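Local atomic coordinates of carboxylase (Deinococcus radiodurans, PDB entry 5H80), a protein that probably carries out, through its biotin carboxylase domain, the ATP-dependent carboxylation of biotin in a single-chain multienzyme carboxylase. Residues A243-W253 and T348-A359. Numbering follows the deposited sequence.
Sequences AGDGQSVTHLW and TLTAVGLATQPA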
loop_
_atom_site.group_PDB
_atom_site.type_symbol
_atom_site.label_atom_id
_atom_site.label_comp_id
_atom_site.label_asym_id
_atom_site.label_seq_id
_atom_site.Cartn_x
_atom_site.Cartn_y
_atom_site.Cartn_z
ATOM N N ALA A 243 16.689 14.931 -3.904
ATOM C CA ALA A 243 16.054 15.938 -3.111
ATOM C C ALA A 243 17.084 16.861 -2.543
ATOM O O ALA A 243 18.164 16.432 -2.047
ATOM C CB ALA A 243 15.220 15.300 -1.904
ATOM N N GLY A 244 16.664 18.080 -2.324
ATOM C CA GLY A 244 17.468 19.139 -1.673
ATOM C C GLY A 244 16.738 20.200 -0.931
ATOM O O GLY A 244 15.543 20.464 -1.150
ATOM N N ASP A 245 17.442 20.873 -0.045
ATOM C CA ASP A 245 16.804 21.959 0.732
ATOM C C ASP A 245 17.454 23.309 0.442
ATOM O O ASP A 245 17.332 24.289 1.202
ATOM C CB ASP A 245 16.776 21.577 2.166
ATOM C CG ASP A 245 18.152 21.458 2.755
ATOM O OD1 ASP A 245 19.236 21.824 2.087
ATOM O OD2 ASP A 245 18.206 20.879 3.844
ATOM N N GLY A 246 18.242 23.325 -0.633
ATOM C CA GLY A 246 19.073 24.522 -0.912
ATOM C C GLY A 246 20.420 24.660 -0.228
ATOM O O GLY A 246 21.199 25.468 -0.633
ATOM N N GLN A 247 20.715 23.868 0.817
ATOM C CA GLN A 247 22.011 23.825 1.483
ATOM C C GLN A 247 22.684 22.532 1.286
ATOM O O GLN A 247 23.897 22.499 1.208
ATOM C CB GLN A 247 21.861 24.094 2.973
ATOM C CG GLN A 247 21.071 25.350 3.345
ATOM C CD GLN A 247 20.979 25.547 4.847
ATOM O OE1 GLN A 247 21.836 26.195 5.421
ATOM N NE2 GLN A 247 19.952 24.953 5.496
ATOM N N SER A 248 21.892 21.448 1.256
ATOM C CA SER A 248 22.282 20.069 1.145
ATOM C C SER A 248 21.449 19.342 0.133
ATOM O O SER A 248 20.372 19.780 -0.203
ATOM C CB SER A 248 21.957 19.357 2.460
ATOM O OG SER A 248 22.895 19.683 3.439
ATOM N N VAL A 249 21.983 18.195 -0.296
ATOM C CA VAL A 249 21.345 17.370 -1.228
ATOM C C VAL A 249 21.440 15.909 -0.670
ATOM O O VAL A 249 22.386 15.470 0.053
ATOM C CB VAL A 249 21.961 17.540 -2.681
ATOM C CG1 VAL A 249 21.653 18.925 -3.225
ATOM C CG2 VAL A 249 23.441 17.148 -2.694
ATOM N N THR A 250 20.435 15.138 -1.086
ATOM C CA THR A 250 20.363 13.729 -0.844
ATOM C C THR A 250 19.666 13.001 -1.981
ATOM O O THR A 250 19.341 13.606 -3.043
ATOM C CB THR A 250 19.706 13.472 0.521
ATOM O OG1 THR A 250 19.967 12.151 0.972
ATOM C CG2 THR A 250 18.191 13.689 0.413
ATOM N N HIS A 251 19.449 11.698 -1.818
ATOM C CA HIS A 251 18.975 10.822 -2.828
ATOM C C HIS A 251 18.048 9.751 -2.220
ATOM O O HIS A 251 18.120 9.433 -1.034
ATOM C CB HIS A 251 20.050 10.211 -3.659
ATOM C CG HIS A 251 20.845 9.137 -2.938
ATOM N ND1 HIS A 251 20.454 7.831 -2.837
ATOM C CD2 HIS A 251 21.967 9.239 -2.183
ATOM C CE1 HIS A 251 21.371 7.139 -2.140
ATOM N NE2 HIS A 251 22.221 7.996 -1.672
ATOM N N LEU A 252 17.178 9.279 -3.052
ATOM C CA LEU A 252 16.319 8.042 -2.816
ATOM C C LEU A 252 16.695 6.917 -3.819
ATOM O O LEU A 252 15.798 6.242 -4.375
ATOM C CB LEU A 252 14.814 8.329 -2.746
ATOM C CG LEU A 252 14.246 9.042 -1.542
ATOM C CD1 LEU A 252 14.656 8.342 -0.229
ATOM C CD2 LEU A 252 14.680 10.439 -1.633
ATOM N N TRP A 253 18.004 6.751 -4.139
ATOM C CA TRP A 253 18.499 5.726 -5.009
ATOM C C TRP A 253 17.922 5.860 -6.428
ATOM O O TRP A 253 17.563 6.969 -6.848
ATOM C CB TRP A 253 18.274 4.270 -4.390
ATOM C CG TRP A 253 19.034 4.179 -3.046
ATOM C CD1 TRP A 253 20.328 3.819 -2.837
ATOM C CD2 TRP A 253 18.446 4.340 -1.758
ATOM N NE1 TRP A 253 20.595 3.796 -1.496
ATOM C CE2 TRP A 253 19.470 4.135 -0.806
ATOM C CE3 TRP A 253 17.132 4.710 -1.316
ATOM C CZ2 TRP A 253 19.218 4.210 0.592
ATOM C CZ3 TRP A 253 16.914 4.832 0.110
ATOM C CH2 TRP A 253 17.912 4.521 0.984
ATOM N N THR A 348 14.188 22.072 6.068
ATOM C CA THR A 348 15.406 21.239 5.771
ATOM C C THR A 348 15.094 19.762 5.385
ATOM O O THR A 348 14.035 19.212 5.720
ATOM C CB THR A 348 16.479 21.261 6.836
ATOM O OG1 THR A 348 16.004 20.564 8.026
ATOM C CG2 THR A 348 16.906 22.667 7.206
ATOM N N LEU A 349 16.006 19.089 4.756
ATOM C CA LEU A 349 15.837 17.630 4.467
ATOM C C LEU A 349 15.590 16.890 5.756
ATOM O O LEU A 349 14.746 16.042 5.802
ATOM C CB LEU A 349 17.099 17.002 3.922
ATOM C CG LEU A 349 17.400 17.521 2.517
ATOM C CD1 LEU A 349 18.776 17.064 2.088
ATOM C CD2 LEU A 349 16.305 17.012 1.541
ATOM N N THR A 350 16.347 17.212 6.780
ATOM C CA THR A 350 16.144 16.522 8.051
ATOM C C THR A 350 14.703 16.764 8.608
ATOM O O THR A 350 14.076 15.812 9.072
ATOM C CB THR A 350 17.214 16.965 9.063
ATOM O OG1 THR A 350 18.450 16.413 8.679
ATOM C CG2 THR A 350 16.900 16.459 10.473
ATOM N N ALA A 351 14.188 17.966 8.611
ATOM C CA ALA A 351 12.821 18.341 9.098
ATOM C C ALA A 351 11.702 17.633 8.287
ATOM O O ALA A 351 10.598 17.444 8.841
ATOM C CB ALA A 351 12.630 19.839 9.029
ATOM N N VAL A 352 11.938 17.465 6.965
ATOM C CA VAL A 352 10.970 16.825 6.095
ATOM C C VAL A 352 11.027 15.269 6.193
ATOM O O VAL A 352 10.147 14.578 5.683
ATOM C CB VAL A 352 10.979 17.458 4.642
ATOM C CG1 VAL A 352 10.906 18.974 4.679
ATOM C CG2 VAL A 352 12.091 16.885 3.834
ATOM N N GLY A 353 11.985 14.766 6.930
ATOM C CA GLY A 353 12.217 13.288 7.145
ATOM C C GLY A 353 12.969 12.537 6.118
ATOM O O GLY A 353 12.891 11.294 6.080
ATOM N N LEU A 354 13.791 13.226 5.348
ATOM C CA LEU A 354 14.663 12.569 4.371
ATOM C C LEU A 354 16.029 12.520 4.913
ATOM O O LEU A 354 16.593 13.524 5.370
ATOM C CB LEU A 354 14.648 13.305 3.026
ATOM C CG LEU A 354 13.333 13.263 2.224
ATOM C CD1 LEU A 354 13.352 14.033 0.908
ATOM C CD2 LEU A 354 12.843 11.849 1.889
ATOM N N ALA A 355 16.593 11.316 4.956
ATOM C CA ALA A 355 17.965 11.196 5.403
ATOM C C ALA A 355 18.981 11.798 4.399
ATOM O O ALA A 355 18.804 11.630 3.147
ATOM C CB ALA A 355 18.236 9.756 5.759
ATOM N N THR A 356 19.969 12.528 4.916
ATOM C CA THR A 356 21.036 13.078 4.061
ATOM C C THR A 356 22.056 11.970 4.045
ATOM O O THR A 356 22.524 11.560 5.106
ATOM C CB THR A 356 21.579 14.374 4.614
ATOM O OG1 THR A 356 20.507 15.248 4.769
ATOM C CG2 THR A 356 22.599 15.008 3.677
ATOM N N GLN A 357 22.235 11.374 2.860
ATOM C CA GLN A 357 23.009 10.137 2.760
ATOM C C GLN A 357 23.946 10.085 1.596
ATOM O O GLN A 357 23.672 10.740 0.518
ATOM C CB GLN A 357 22.115 8.937 2.853
ATOM C CG GLN A 357 21.015 8.898 1.776
ATOM C CD GLN A 357 20.130 7.705 1.853
ATOM O OE1 GLN A 357 20.120 6.962 2.829
ATOM N NE2 GLN A 357 19.272 7.574 0.827
ATOM N N PRO A 358 25.064 9.305 1.782
ATOM C CA PRO A 358 26.033 9.243 0.695
ATOM C C PRO A 358 25.588 8.372 -0.468
ATOM O O PRO A 358 24.657 7.601 -0.398
ATOM C CB PRO A 358 27.324 8.726 1.380
ATOM C CG PRO A 358 26.793 7.755 2.381
ATOM C CD PRO A 358 25.498 8.447 2.911
ATOM N N ALA A 359 26.213 8.613 -1.597
ATOM C CA ALA A 359 25.955 7.909 -2.812
ATOM C C ALA A 359 25.982 6.390 -2.647
ATOM O O ALA A 359 25.244 5.731 -3.321
ATOM C CB ALA A 359 26.934 8.323 -3.898
HETATM O O HOH W 1 24.126 13.279 0.191
HETATM O O HOH W 2 16.903 10.340 1.621
#
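Gln-357 sets its NE2 over one face of the Trp-253 ring and one face of the His-251 ring. Gln-357 NE2 is 3.3 Å from Trp-253 CH2, with amide and indole planes steeply inclined at 69°. Gln-357 NE2 also donates to His-251 O at 2.9 Å, from above the carbonyl plane. Beyond CG the chain is extended (chi2 180°), which carries the amide this far. Its CG makes an off-centre CH-pi contact with the imidazole.

The His-251 ring is held at both nitrogens. His-251 NE2 donates to Pro-358 O at 2.8 Å, and ND1 accepts from Trp-253 N in the ring plane. These bonds fix the ring's rotation and identify NE2 as the protonated nitrogen.

With chi1 at -163°, Thr-250 swings OG1 away from its own amide N and toward the loop. There Thr-250 OG1 donates to Ala-355 O at a very short 2.5 Å and accepts from Gln-357 N.

The tight apolar part sets Leu-349 and Leu-354 against Ala-243 and the Thr-250 methyl. Leu-349 CD1 meets Thr-250 CG2 at 3.8 Å, and Ala-243 CB touches Leu-354 CD1 at 3.6 Å. Leu-343 also packs on Leu-349.

The turn end is looser. Gln-247 is exposed and only grazes Thr-348. Asp-245 ties the turn to the helix start: Asp-245 OD2 accepts from Leu-349 N at 3.0 Å, while OD1 takes Gln-247 N and Ser-248 N. Waters bridge Val-249 O to Gln-357 O and His-251 O to Ala-355 O.

A helical turn, N-capped by Thr-348 OG1 on Ala-351 N and closed by a Schellman motif at Gly-353, packs with its following loop on a beta-hairpin with an Asx turn. Strand 249-256 is outermost in this four-stranded antiparallel sheet of the biotin carboxylase ATP-grasp fold.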